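Local atomic coordinates of pirin-like protein YHAK (PDB entry 2VEC), a protein that is a monomeric, cytoplasmic, redox-sensitive bicupin of the pirin family that lacks quercetin 2,3-dioxygenase activity and whose cellular role is not firmly established. Residues A61-L66 against R203-S208; G161-I166 against A195-H200. All blocks are in the same frame, centred on the assembly; numbering follows the deposited sequence.

Contact 1. Residues A61-L66 against R203-S208; sequences ASLRVL and RAYLQS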
ATOM      1  N   ALA A  61     -12.745   9.104   1.784  1.00 26.60           N
ATOM      2  CA  ALA A  61     -11.299   9.244   1.500  1.00 25.25           C
ATOM      3  C   ALA A  61     -10.868   8.760   0.134  1.00 25.01           C
ATOM      4  O   ALA A  61     -11.500   7.826  -0.465  1.00 24.93           O
ATOM      5  CB  ALA A  61     -10.478   8.465   2.565  1.00 25.15           C
ATOM      6  N   SER A  62      -9.763   9.351  -0.338  1.00 22.92           N
ATOM      7  CA  SER A  62      -9.049   8.918  -1.542  1.00 21.73           C
ATOM      8  C   SER A  62      -7.626   8.453  -1.208  1.00 20.47           C
ATOM      9  O   SER A  62      -7.072   8.836  -0.163  1.00 21.76           O
ATOM     10  CB  SER A  62      -8.994  10.046  -2.588  1.00 21.91           C
ATOM     11  OG  SER A  62     -10.316  10.319  -3.098  1.00 23.20           O
ATOM     12  N   LEU A  63      -7.084   7.599  -2.064  1.00 21.18           N
ATOM     13  CA  LEU A  63      -5.643   7.295  -2.123  1.00 20.86           C
ATOM     14  C   LEU A  63      -4.902   8.534  -2.623  1.00 20.90           C
ATOM     15  O   LEU A  63      -5.140   8.951  -3.762  1.00 22.60           O
ATOM     16  CB  LEU A  63      -5.418   6.139  -3.074  1.00 20.51           C
ATOM     17  CG  LEU A  63      -3.958   5.755  -3.309  1.00 21.77           C
ATOM     18  CD1 LEU A  63      -3.325   5.198  -2.012  1.00 22.66           C
ATOM     19  CD2 LEU A  63      -3.822   4.769  -4.476  1.00 24.18           C
ATOM     20  N   ARG A  64      -4.078   9.152  -1.776  1.00 19.41           N
ATOM     21  CA  ARG A  64      -3.412  10.432  -2.143  1.00 20.08           C
ATOM     22  C   ARG A  64      -1.963  10.300  -2.625  1.00 20.87           C
ATOM     23  O   ARG A  64      -1.480  11.084  -3.436  1.00 22.11           O
ATOM     24  CB  ARG A  64      -3.507  11.424  -0.980  1.00 19.93           C
ATOM     25  CG  ARG A  64      -4.966  11.697  -0.530  1.00 20.32           C
ATOM     26  CD  ARG A  64      -5.868  12.177  -1.734  1.00 21.96           C
ATOM     27  NE  ARG A  64      -5.327  13.344  -2.444  1.00 23.08           N
ATOM     28  CZ  ARG A  64      -5.453  14.602  -2.023  1.00 27.96           C
ATOM     29  NH1 ARG A  64      -6.104  14.859  -0.877  1.00 25.67           N
ATOM     30  NH2 ARG A  64      -4.978  15.600  -2.756  1.00 26.56           N
ATOM     31  N   VAL A  65      -1.259   9.294  -2.129  1.00 20.57           N
ATOM     32  CA  VAL A  65       0.118   9.088  -2.570  1.00 21.32           C
ATOM     33  C   VAL A  65       0.324   7.586  -2.556  1.00 21.40           C
ATOM     34  O   VAL A  65      -0.208   6.910  -1.671  1.00 22.49           O
ATOM     35  CB  VAL A  65       1.094   9.707  -1.559  1.00 21.76           C
ATOM     36  CG1 VAL A  65       2.566   9.135  -1.766  1.00 23.83           C
ATOM     37  CG2 VAL A  65       1.051  11.243  -1.670  1.00 23.21           C
ATOM     38  N   LEU A  66       1.061   7.064  -3.535  1.00 22.13           N
ATOM     39  CA  LEU A  66       1.643   5.728  -3.399  1.00 22.99           C
ATOM     40  C   LEU A  66       3.095   5.854  -3.817  1.00 24.04           C
ATOM     41  O   LEU A  66       3.434   6.352  -4.925  1.00 24.29           O
ATOM     42  CB  LEU A  66       0.894   4.661  -4.228  1.00 22.99           C
ATOM     43  CG  LEU A  66       1.525   3.250  -4.005  1.00 27.58           C
ATOM     44  CD1 LEU A  66       0.513   2.174  -4.007  1.00 29.30           C
ATOM     45  CD2 LEU A  66       2.678   2.970  -5.002  1.00 27.88           C
ATOM     46  N   ARG A 203     -14.586   2.113  -6.673  1.00 26.33           N
ATOM     47  CA  ARG A 203     -13.280   2.441  -7.275  1.00 25.06           C
ATOM     48  C   ARG A 203     -12.263   1.428  -6.743  1.00 24.97           C
ATOM     49  O   ARG A 203     -12.280   1.083  -5.563  1.00 25.25           O
ATOM     50  CB  ARG A 203     -12.883   3.875  -6.893  1.00 24.85           C
ATOM     51  CG  ARG A 203     -11.669   4.439  -7.701  1.00 26.95           C
ATOM     52  CD  ARG A 203     -11.246   5.888  -7.257  1.00 24.20           C
ATOM     53  NE  ARG A 203     -12.387   6.797  -7.440  1.00 26.13           N
ATOM     54  CZ  ARG A 203     -12.794   7.377  -8.557  1.00 28.39           C
ATOM     55  NH1 ARG A 203     -12.128   7.241  -9.699  1.00 30.77           N
ATOM     56  NH2 ARG A 203     -13.882   8.144  -8.516  1.00 30.14           N
ATOM     57  N   ALA A 204     -11.374   0.951  -7.605  1.00 25.03           N
ATOM     58  CA  ALA A 204     -10.267   0.113  -7.132  1.00 23.98           C
ATOM     59  C   ALA A 204      -8.985   0.662  -7.701  1.00 23.42           C
ATOM     60  O   ALA A 204      -8.979   1.261  -8.820  1.00 23.67           O
ATOM     61  CB  ALA A 204     -10.447  -1.276  -7.610  1.00 25.66           C
ATOM     62  N   TYR A 205      -7.900   0.454  -6.974  1.00 22.27           N
ATOM     63  CA  TYR A 205      -6.605   0.778  -7.526  1.00 21.91           C
ATOM     64  C   TYR A 205      -5.779  -0.500  -7.452  1.00 23.48           C
ATOM     65  O   TYR A 205      -5.712  -1.174  -6.390  1.00 23.06           O
ATOM     66  CB  TYR A 205      -5.938   1.880  -6.696  1.00 22.72           C
ATOM     67  CG  TYR A 205      -4.559   2.252  -7.200  1.00 21.86           C
ATOM     68  CD1 TYR A 205      -4.431   3.130  -8.251  1.00 21.59           C
ATOM     69  CD2 TYR A 205      -3.407   1.753  -6.587  1.00 20.31           C
ATOM     70  CE1 TYR A 205      -3.155   3.483  -8.762  1.00 23.91           C
ATOM     71  CE2 TYR A 205      -2.133   2.141  -7.048  1.00 23.47           C
ATOM     72  CZ  TYR A 205      -2.038   2.983  -8.153  1.00 22.05           C
ATOM     73  OH  TYR A 205      -0.817   3.342  -8.659  1.00 25.18           O
ATOM     74  N   LEU A 206      -5.094  -0.816  -8.562  1.00 22.51           N
ATOM     75  CA  LEU A 206      -4.175  -1.960  -8.626  1.00 21.69           C
ATOM     76  C   LEU A 206      -2.744  -1.447  -8.678  1.00 20.10           C
ATOM     77  O   LEU A 206      -2.474  -0.516  -9.435  1.00 22.41           O
ATOM     78  CB  LEU A 206      -4.420  -2.744  -9.923  1.00 21.50           C
ATOM     79  CG  LEU A 206      -5.890  -3.071 -10.222  1.00 25.91           C
ATOM     80  CD1 LEU A 206      -5.933  -3.968 -11.454  1.00 29.57           C
ATOM     81  CD2 LEU A 206      -6.531  -3.806  -9.046  1.00 27.51           C
ATOM     82  N   GLN A 207      -1.811  -2.103  -7.964  1.00 20.72           N
ATOM     83  CA  GLN A 207      -0.409  -1.694  -7.978  1.00 19.86           C
ATOM     84  C   GLN A 207       0.479  -2.908  -8.133  1.00 21.66           C
ATOM     85  O   GLN A 207       0.343  -3.871  -7.382  1.00 23.30           O
ATOM     86  CB  GLN A 207      -0.032  -0.898  -6.698  1.00 21.15           C
ATOM     87  CG  GLN A 207       1.462  -0.483  -6.665  1.00 21.63           C
ATOM     88  CD  GLN A 207       1.785   0.489  -7.806  1.00 24.05           C
ATOM     89  OE1 GLN A 207       0.990   1.391  -8.081  1.00 23.30           O
ATOM     90  NE2 GLN A 207       2.918   0.313  -8.462  1.00 23.68           N
ATOM     91  N   SER A 208       1.388  -2.870  -9.103  1.00 21.35           N
ATOM     92  CA  SER A 208       2.422  -3.877  -9.181  1.00 22.51           C
ATOM     93  C   SER A 208       3.526  -3.500  -8.175  1.00 23.89           C
ATOM     94  O   SER A 208       4.114  -2.383  -8.283  1.00 22.51           O
ATOM     95  CB  SER A 208       2.980  -3.931 -10.610  1.00 23.19           C
ATOM     96  OG  SER A 208       4.284  -4.556 -10.602  1.00 24.26           O
TER
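Y205 OH donates to Q207 OE1 over 2.7 Å, almost straight in line with the amide carbonyl (C=O...donor angle 178°), and so joins the two polar side chains that L66 packs against. The other end of the same amide is held too: Q207 NE2 reaches S208 O at 3.0 Å, coming from above that carbonyl's plane, and also bonds G228 O. With both ends engaged, the amide's rotation is set, and L66 CD2 lies 3.8 Å from Q207 CD while L66 CD1 meets the aliphatic Q207 CG at 3.9 Å. Q207 has CG anti to its backbone N and then bends at chi2 (64°), which turns CG and the amide carbon toward those methyls. The Y205 ring receives L63 from over one face: L63 CD2 stands 3.9 Å from the ring centroid, 19° off the normal, a CH-pi contact shifted toward the rim. L66 CD1 approaches Y205 CE2 obliquely at 4.0 Å. F49 and F232 bring further rings to Y205, the latter edge-to-face. Strands 63-66 and 203-208 run nearly parallel; their 10.6 Å axis separation, without backbone bonds between them, shows strands of two sheets packed face to face, 63-71 of the Pirin range and 203-208 of the C-terminal cupin. These two segments therefore meet by van der Waals and CH-pi contact, leucine methyls against an aromatic face and an amide already engaged on its own side.

Contact 2. Residues G161-I166 against A195-H200; sequences GKQQLI and ANFQLH
Over one face of the F197 ring lies Q163 NE2, 3.9 Å above the ring plane and offset toward the rim, while Q163 OE1 falls past the rim beside CE1. The amide and ring planes are inclined at 35°, so the two groups are not stacked flat. Q163 OE1 is the atom nearest the ring, 3.2 Å from F197 CE1, and Q163 CB packs at 3.8 Å from that same CE1. H185, from strand 183-189, meets F197 in an edge-to-face pairing. Within the amide's own plane, Q163 NE2 donates to N196 O at 3.0 Å with an N-H...O angle of 168°, a straight bond, although the donor is tilted out of the plane of the accepting carbonyl. That bond fixes the amide's rotation beside the ring. A195 CB packs against Q163 NE2 at 3.9 Å, on the same strand as the N196 O acceptor. Q163 begins with CG wedged between its backbone N and carbonyl carbon (chi1 56°), then runs extended to span the gap to the other strand. The side chain of N196 points away and bonds T240 through ND2; nearby, K162 NZ reaches S194 O. The axes of strands 163-166 and 195-198 are 9.2 Å apart and inclined to each other, and they belong to different sheets, the mixed one containing 183-189 and the antiparallel one containing 238-243. F197 also touches I187 and L251 of the mixed sheet and L241 of the four-stranded sheet. Two sheets closing on aromatic and aliphatic side chains in this way are characteristic of the cupin beta-sandwich barrel, in this case the C-terminal cupin of the bicupin.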
ATOM      1  N   GLY A 161       0.450 -15.282   1.366  1.00 33.62           N
ATOM      2  CA  GLY A 161      -0.368 -16.280   0.659  1.00 35.35           C
ATOM      3  C   GLY A 161      -0.895 -15.647  -0.643  1.00 33.72           C
ATOM      4  O   GLY A 161      -0.553 -14.514  -0.984  1.00 31.55           O
ATOM      5  N   LYS A 162      -1.733 -16.383  -1.372  1.00 35.14           N
ATOM      6  CA  LYS A 162      -2.272 -15.850  -2.645  1.00 35.23           C
ATOM      7  C   LYS A 162      -2.897 -14.478  -2.467  1.00 32.95           C
ATOM      8  O   LYS A 162      -2.624 -13.560  -3.268  1.00 31.32           O
ATOM      9  CB  LYS A 162      -3.283 -16.795  -3.275  1.00 37.13           C
ATOM     10  CG  LYS A 162      -2.718 -18.154  -3.666  1.00 41.06           C
ATOM     11  CD  LYS A 162      -3.734 -18.972  -4.499  1.00 44.74           C
ATOM     12  CE  LYS A 162      -4.282 -18.155  -5.710  1.00 48.85           C
ATOM     13  NZ  LYS A 162      -5.268 -18.982  -6.482  1.00 54.29           N
ATOM     14  N   GLN A 163      -3.752 -14.316  -1.450  1.00 32.18           N
ATOM     15  CA  GLN A 163      -4.283 -12.981  -1.147  1.00 30.32           C
ATOM     16  C   GLN A 163      -4.528 -12.836   0.328  1.00 30.47           C
ATOM     17  O   GLN A 163      -4.931 -13.807   0.986  1.00 31.93           O
ATOM     18  CB  GLN A 163      -5.588 -12.686  -1.900  1.00 31.22           C
ATOM     19  CG  GLN A 163      -6.743 -13.720  -1.668  1.00 32.84           C
ATOM     20  CD  GLN A 163      -8.043 -13.143  -2.213  1.00 34.81           C
ATOM     21  OE1 GLN A 163      -8.568 -12.142  -1.674  1.00 35.87           O
ATOM     22  NE2 GLN A 163      -8.546 -13.730  -3.295  1.00 33.98           N
ATOM     23  N   GLN A 164      -4.249 -11.661   0.878  1.00 28.55           N
ATOM     24  CA  GLN A 164      -4.535 -11.392   2.290  1.00 29.07           C
ATOM     25  C   GLN A 164      -5.190 -10.032   2.391  1.00 27.88           C
ATOM     26  O   GLN A 164      -4.768  -9.101   1.735  1.00 27.23           O
ATOM     27  CB  GLN A 164      -3.245 -11.429   3.124  1.00 29.31           C
ATOM     28  CG  GLN A 164      -3.482 -11.201   4.620  1.00 29.18           C
ATOM     29  CD  GLN A 164      -2.197 -11.199   5.446  1.00 31.15           C
ATOM     30  OE1 GLN A 164      -1.097 -11.103   4.921  1.00 32.05           O
ATOM     31  NE2 GLN A 164      -2.355 -11.276   6.767  1.00 32.15           N
ATOM     32  N   LEU A 165      -6.232  -9.921   3.206  1.00 28.67           N
ATOM     33  CA  LEU A 165      -6.789  -8.614   3.534  1.00 26.93           C
ATOM     34  C   LEU A 165      -5.895  -8.041   4.629  1.00 26.88           C
ATOM     35  O   LEU A 165      -5.793  -8.620   5.725  1.00 28.05           O
ATOM     36  CB  LEU A 165      -8.239  -8.803   4.021  1.00 28.12           C
ATOM     37  CG  LEU A 165      -8.919  -7.552   4.559  1.00 25.61           C
ATOM     38  CD1 LEU A 165      -9.211  -6.561   3.385  1.00 25.04           C
ATOM     39  CD2 LEU A 165     -10.178  -7.936   5.278  1.00 28.77           C
ATOM     40  N   ILE A 166      -5.184  -6.950   4.336  1.00 26.37           N
ATOM     41  CA  ILE A 166      -4.200  -6.458   5.288  1.00 25.29           C
ATOM     42  C   ILE A 166      -4.681  -5.183   5.974  1.00 26.00           C
ATOM     43  O   ILE A 166      -4.079  -4.736   6.961  1.00 25.21           O
ATOM     44  CB  ILE A 166      -2.788  -6.307   4.656  1.00 24.69           C
ATOM     45  CG1 ILE A 166      -2.767  -5.207   3.556  1.00 22.33           C
ATOM     46  CG2 ILE A 166      -2.271  -7.683   4.149  1.00 24.90           C
ATOM     47  CD1 ILE A 166      -1.320  -4.731   3.157  1.00 23.61           C
ATOM     48  N   ALA A 195      -6.472 -14.669  -8.595  1.00 37.95           N
ATOM     49  CA  ALA A 195      -7.134 -14.360  -7.321  1.00 37.90           C
ATOM     50  C   ALA A 195      -8.331 -13.476  -7.630  1.00 37.99           C
ATOM     51  O   ALA A 195      -8.220 -12.543  -8.454  1.00 36.48           O
ATOM     52  CB  ALA A 195      -6.173 -13.642  -6.365  1.00 35.95           C
ATOM     53  N   ASN A 196      -9.463 -13.770  -6.990  1.00 38.68           N
ATOM     54  CA  ASN A 196     -10.703 -13.022  -7.230  1.00 40.25           C
ATOM     55  C   ASN A 196     -11.027 -12.139  -6.020  1.00 38.55           C
ATOM     56  O   ASN A 196     -10.771 -12.532  -4.858  1.00 37.47           O
ATOM     57  CB  ASN A 196     -11.870 -14.006  -7.532  1.00 43.92           C
ATOM     58  CG  ASN A 196     -13.200 -13.281  -7.801  1.00 48.62           C
ATOM     59  OD1 ASN A 196     -14.081 -13.241  -6.929  1.00 53.62           O
ATOM     60  ND2 ASN A 196     -13.339 -12.685  -8.995  1.00 49.41           N
ATOM     61  N   PHE A 197     -11.609 -10.969  -6.291  1.00 37.97           N
ATOM     62  CA  PHE A 197     -11.928  -9.959  -5.263  1.00 35.89           C
ATOM     63  C   PHE A 197     -13.339  -9.402  -5.494  1.00 37.83           C
ATOM     64  O   PHE A 197     -13.729  -9.087  -6.629  1.00 36.79           O
ATOM     65  CB  PHE A 197     -10.878  -8.833  -5.231  1.00 33.49           C
ATOM     66  CG  PHE A 197      -9.467  -9.336  -5.085  1.00 31.33           C
ATOM     67  CD1 PHE A 197      -8.874  -9.424  -3.823  1.00 31.70           C
ATOM     68  CD2 PHE A 197      -8.749  -9.756  -6.197  1.00 30.96           C
ATOM     69  CE1 PHE A 197      -7.554  -9.908  -3.668  1.00 30.29           C
ATOM     70  CE2 PHE A 197      -7.441 -10.257  -6.069  1.00 33.26           C
ATOM     71  CZ  PHE A 197      -6.843 -10.325  -4.801  1.00 31.17           C
ATOM     72  N   GLN A 198     -14.098  -9.292  -4.413  1.00 38.34           N
ATOM     73  CA  GLN A 198     -15.416  -8.675  -4.426  1.00 41.05           C
ATOM     74  C   GLN A 198     -15.205  -7.275  -3.851  1.00 38.25           C
ATOM     75  O   GLN A 198     -14.653  -7.116  -2.767  1.00 39.25           O
ATOM     76  CB  GLN A 198     -16.401  -9.477  -3.556  1.00 42.98           C
ATOM     77  CG  GLN A 198     -16.844 -10.836  -4.171  1.00 49.37           C
ATOM     78  CD  GLN A 198     -18.141 -11.432  -3.583  1.00 52.66           C
ATOM     79  OE1 GLN A 198     -18.203 -11.836  -2.414  1.00 60.24           O
ATOM     80  NE2 GLN A 198     -19.169 -11.548  -4.428  1.00 59.66           N
ATOM     81  N   LEU A 199     -15.625  -6.255  -4.578  1.00 36.50           N
ATOM     82  CA  LEU A 199     -15.351  -4.890  -4.176  1.00 34.09           C
ATOM     83  C   LEU A 199     -16.537  -4.303  -3.421  1.00 34.23           C
ATOM     84  O   LEU A 199     -17.712  -4.542  -3.782  1.00 35.97           O
ATOM     85  CB  LEU A 199     -14.999  -4.044  -5.414  1.00 33.14           C
ATOM     86  CG  LEU A 199     -13.586  -4.090  -6.043  1.00 35.29           C
ATOM     87  CD1 LEU A 199     -12.579  -3.393  -5.181  1.00 36.49           C
ATOM     88  CD2 LEU A 199     -13.087  -5.489  -6.360  1.00 39.34           C
ATOM     89  N   HIS A 200     -16.226  -3.606  -2.333  1.00 31.87           N
ATOM     90  CA  HIS A 200     -17.168  -2.844  -1.545  1.00 32.55           C
ATOM     91  C   HIS A 200     -17.482  -1.487  -2.185  1.00 32.12           C
ATOM     92  O   HIS A 200     -18.631  -1.143  -2.349  1.00 32.21           O
ATOM     93  CB  HIS A 200     -16.651  -2.648  -0.124  1.00 31.82           C
ATOM     94  CG  HIS A 200     -16.535  -3.919   0.663  1.00 34.18           C
ATOM     95  ND1 HIS A 200     -15.354  -4.629   0.756  1.00 36.26           N
ATOM     96  CD2 HIS A 200     -17.452  -4.621   1.369  1.00 37.96           C
ATOM     97  CE1 HIS A 200     -15.547  -5.705   1.515  1.00 35.38           C
ATOM     98  NE2 HIS A 200     -16.804  -5.709   1.915  1.00 39.58           N
TER

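Overall arrangement
Both contacts use the mixed sheet of the C-terminal cupin, but on opposite faces: Y205 and Q207 turn toward the Pirin-range sheet, while F197 meets I187 and L251 from the four-stranded sheet of the same cupin. Contact 1 is the core one, its centre about 8 Å from the chain centre with every touching residue buried; contact 2 lies about 13 Å out and is only partly buried. Chemistry follows place: contact 1 has no hydrogen bond across its segments, whereas in contact 2 a glutamine side chain crosses and bonds a backbone carbonyl. Their centres are about 15 Å apart, but successive strands 194-198 and 203-208 link them, and A204 CB touches L199 CD1 at 3.9 Å.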